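Ethylbenzene dehydrogenase alpha-subunit (Aromatoleum aromaticum, PDB 2IVF) is the alpha-subunit of a molybdenum enzyme of the molybdopterin oxidoreductase family, holding molybdenum, its pterin cofactors and an iron/sulfur cluster. Local coordinates at residues L310-I315 against D411-K416. Residues are numbered along the deposited sequence; the frame is centred on the assembly and turned at random.
Sequences LSQVMI and DYTPEK
Y412 meets Q312 through its backbone: Y412 O lies 3.3 Å from Q312 CB and close to Q312 CG as well. That oxygen is buried here against aliphatic carbon and finds no hydrogen-bond partner anywhere in the model. The Y412 ring leads away from 310-315, and its OH bonds to H831 N and T830 OG1. At T413 the Q312 side chain comes alongside, the two pointing the same way. Q312 CG stands anti to its backbone N (chi1 -166°), and the bend at chi2 (-82°) places Q312 CD 3.8 Å from T413 CA, while Q312 OE1 sits 3.9 Å from T413 CG2. T413 is the N-cap of helix 414-421, where T413 OG1 accepts a weak bond from K416 N (3.3 Å). P414, in the first turn, brings CD to 3.3 Å from Q312 NE2, the Q312 and P414 side chains crossing at about a right angle, and P414 CG rests 3.7 Å from V313 CG2. I428 and R429 of helix 425-437 also touch this proline. Within the molybdopterin oxidoreductase family region, the contact thus joins the flank of helix 303-316 to the capped start of helix 414-421 by van der Waals packing, and even the Q312 amide meets mainly carbon across it.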
ATOM      1  N   LEU A 310      30.106  13.370  -3.464  1.00 23.19           N
ATOM      2  CA  LEU A 310      30.579  12.527  -2.370  1.00 22.41           C
ATOM      3  C   LEU A 310      31.922  11.886  -2.728  1.00 22.01           C
ATOM      4  O   LEU A 310      32.812  11.785  -1.897  1.00 21.61           O
ATOM      5  CB  LEU A 310      29.568  11.440  -2.015  1.00 22.46           C
ATOM      6  CG  LEU A 310      28.605  11.739  -0.845  1.00 23.69           C
ATOM      7  CD1 LEU A 310      27.893  13.094  -0.946  1.00 24.01           C
ATOM      8  CD2 LEU A 310      27.638  10.577  -0.615  1.00 23.38           C
ATOM      9  N   SER A 311      32.047  11.406  -3.961  1.00 21.71           N
ATOM     10  CA  SER A 311      33.280  10.779  -4.385  1.00 21.47           C
ATOM     11  C   SER A 311      34.399  11.785  -4.423  1.00 22.27           C
ATOM     12  O   SER A 311      35.530  11.467  -4.060  1.00 23.17           O
ATOM     13  CB  SER A 311      33.111  10.169  -5.757  1.00 22.55           C
ATOM     14  OG  SER A 311      32.070   9.212  -5.741  1.00 22.06           O
ATOM     15  N   GLN A 312      34.101  13.007  -4.891  1.00 21.04           N
ATOM     16  CA  GLN A 312      35.086  14.053  -4.941  1.00 21.05           C
ATOM     17  C   GLN A 312      35.584  14.376  -3.546  1.00 21.03           C
ATOM     18  O   GLN A 312      36.774  14.578  -3.340  1.00 21.65           O
ATOM     19  CB  GLN A 312      34.531  15.305  -5.611  1.00 19.93           C
ATOM     20  CG  GLN A 312      35.592  16.321  -6.008  1.00 22.27           C
ATOM     21  CD  GLN A 312      36.076  17.251  -4.893  1.00 24.29           C
ATOM     22  OE1 GLN A 312      37.136  17.872  -5.036  1.00 29.47           O
ATOM     23  NE2 GLN A 312      35.330  17.337  -3.791  1.00 21.23           N
ATOM     24  N   VAL A 313      34.679  14.377  -2.587  1.00 20.69           N
ATOM     25  CA  VAL A 313      35.046  14.615  -1.191  1.00 21.28           C
ATOM     26  C   VAL A 313      36.040  13.576  -0.681  1.00 21.31           C
ATOM     27  O   VAL A 313      37.095  13.926  -0.139  1.00 21.05           O
ATOM     28  CB  VAL A 313      33.819  14.706  -0.307  1.00 21.20           C
ATOM     29  CG1 VAL A 313      34.199  14.652   1.210  1.00 23.12           C
ATOM     30  CG2 VAL A 313      33.050  15.955  -0.623  1.00 19.50           C
ATOM     31  N   MET A 314      35.711  12.296  -0.872  1.00 22.13           N
ATOM     32  CA  MET A 314      36.540  11.222  -0.407  1.00 22.18           C
ATOM     33  C   MET A 314      37.874  11.207  -1.098  1.00 21.29           C
ATOM     34  O   MET A 314      38.870  10.857  -0.484  1.00 22.33           O
ATOM     35  CB  MET A 314      35.856   9.870  -0.630  1.00 21.71           C
ATOM     36  CG  MET A 314      34.579   9.684   0.131  1.00 23.45           C
ATOM     37  SD  MET A 314      33.983   7.977   0.040  1.00 25.72           S
ATOM     38  CE  MET A 314      32.932   8.068  -1.386  1.00 23.63           C
ATOM     39  N   ILE A 315      37.910  11.562  -2.374  1.00 22.03           N
ATOM     40  CA  ILE A 315      39.199  11.595  -3.072  1.00 22.32           C
ATOM     41  C   ILE A 315      40.002  12.805  -2.596  1.00 23.28           C
ATOM     42  O   ILE A 315      41.144  12.659  -2.158  1.00 24.42           O
ATOM     43  CB  ILE A 315      39.007  11.516  -4.606  1.00 22.37           C
ATOM     44  CG1 ILE A 315      38.504  10.100  -4.962  1.00 21.90           C
ATOM     45  CG2 ILE A 315      40.309  11.888  -5.375  1.00 21.21           C
ATOM     46  CD1 ILE A 315      38.097   9.928  -6.396  1.00 22.86           C
ATOM     47  N   ASP A 411      34.649  18.988 -11.748  1.00 27.05           N
ATOM     48  CA  ASP A 411      33.362  19.570 -12.073  1.00 26.60           C
ATOM     49  C   ASP A 411      32.314  19.204 -11.012  1.00 25.81           C
ATOM     50  O   ASP A 411      31.178  19.650 -11.115  1.00 25.22           O
ATOM     51  CB  ASP A 411      32.942  19.128 -13.501  1.00 26.90           C
ATOM     52  CG  ASP A 411      33.836  19.745 -14.598  1.00 30.58           C
ATOM     53  OD1 ASP A 411      34.442  20.826 -14.357  1.00 31.37           O
ATOM     54  OD2 ASP A 411      33.971  19.142 -15.688  1.00 34.41           O
ATOM     55  N   TYR A 412      32.703  18.427  -9.990  1.00 24.41           N
ATOM     56  CA  TYR A 412      31.803  17.904  -8.975  1.00 24.40           C
ATOM     57  C   TYR A 412      32.378  18.159  -7.584  1.00 23.68           C
ATOM     58  O   TYR A 412      32.196  17.379  -6.674  1.00 23.85           O
ATOM     59  CB  TYR A 412      31.516  16.398  -9.198  1.00 24.40           C
ATOM     60  CG  TYR A 412      30.828  16.147 -10.503  1.00 25.42           C
ATOM     61  CD1 TYR A 412      29.439  16.243 -10.600  1.00 25.67           C
ATOM     62  CD2 TYR A 412      31.555  15.867 -11.666  1.00 24.28           C
ATOM     63  CE1 TYR A 412      28.795  16.088 -11.818  1.00 26.63           C
ATOM     64  CE2 TYR A 412      30.908  15.665 -12.889  1.00 24.47           C
ATOM     65  CZ  TYR A 412      29.530  15.781 -12.944  1.00 24.18           C
ATOM     66  OH  TYR A 412      28.874  15.636 -14.143  1.00 26.06           O
ATOM     67  N   THR A 413      33.078  19.268  -7.419  1.00 23.33           N
ATOM     68  CA  THR A 413      33.396  19.716  -6.078  1.00 23.77           C
ATOM     69  C   THR A 413      32.034  19.920  -5.395  1.00 24.16           C
ATOM     70  O   THR A 413      31.005  20.049  -6.054  1.00 23.63           O
ATOM     71  CB  THR A 413      34.193  21.029  -6.107  1.00 23.45           C
ATOM     72  OG1 THR A 413      33.370  22.058  -6.697  1.00 23.10           O
ATOM     73  CG2 THR A 413      35.509  20.844  -6.927  1.00 24.49           C
ATOM     74  N   PRO A 414      32.001  19.896  -4.078  1.00 24.17           N
ATOM     75  CA  PRO A 414      30.697  20.062  -3.440  1.00 24.36           C
ATOM     76  C   PRO A 414      29.919  21.310  -3.845  1.00 23.91           C
ATOM     77  O   PRO A 414      28.713  21.260  -3.994  1.00 23.75           O
ATOM     78  CB  PRO A 414      31.052  20.095  -1.955  1.00 25.14           C
ATOM     79  CG  PRO A 414      32.293  19.319  -1.854  1.00 24.92           C
ATOM     80  CD  PRO A 414      33.066  19.659  -3.096  1.00 25.57           C
ATOM     81  N   GLU A 415      30.603  22.425  -3.991  1.00 23.97           N
ATOM     82  CA  GLU A 415      29.999  23.642  -4.479  1.00 24.10           C
ATOM     83  C   GLU A 415      29.385  23.404  -5.849  1.00 24.33           C
ATOM     84  O   GLU A 415      28.243  23.754  -6.094  1.00 23.28           O
ATOM     85  CB  GLU A 415      31.054  24.751  -4.567  1.00 24.04           C
ATOM     86  CG  GLU A 415      31.583  25.217  -3.204  1.00 28.27           C
ATOM     87  CD  GLU A 415      32.616  24.276  -2.555  1.00 32.67           C
ATOM     88  OE1 GLU A 415      33.147  23.344  -3.217  1.00 32.60           O
ATOM     89  OE2 GLU A 415      32.894  24.494  -1.355  1.00 40.15           O
ATOM     90  N   LYS A 416      30.140  22.790  -6.755  1.00 24.38           N
ATOM     91  CA  LYS A 416      29.621  22.550  -8.108  1.00 24.72           C
ATOM     92  C   LYS A 416      28.537  21.482  -8.159  1.00 24.95           C
ATOM     93  O   LYS A 416      27.522  21.656  -8.838  1.00 25.08           O
ATOM     94  CB  LYS A 416      30.776  22.185  -9.018  1.00 25.29           C
ATOM     95  CG  LYS A 416      31.692  23.328  -9.193  1.00 26.74           C
ATOM     96  CD  LYS A 416      32.827  22.976 -10.131  1.00 26.32           C
ATOM     97  CE  LYS A 416      33.911  24.036 -10.125  1.00 29.33           C
ATOM     98  NZ  LYS A 416      35.019  23.656 -11.070  1.00 27.23           N
TER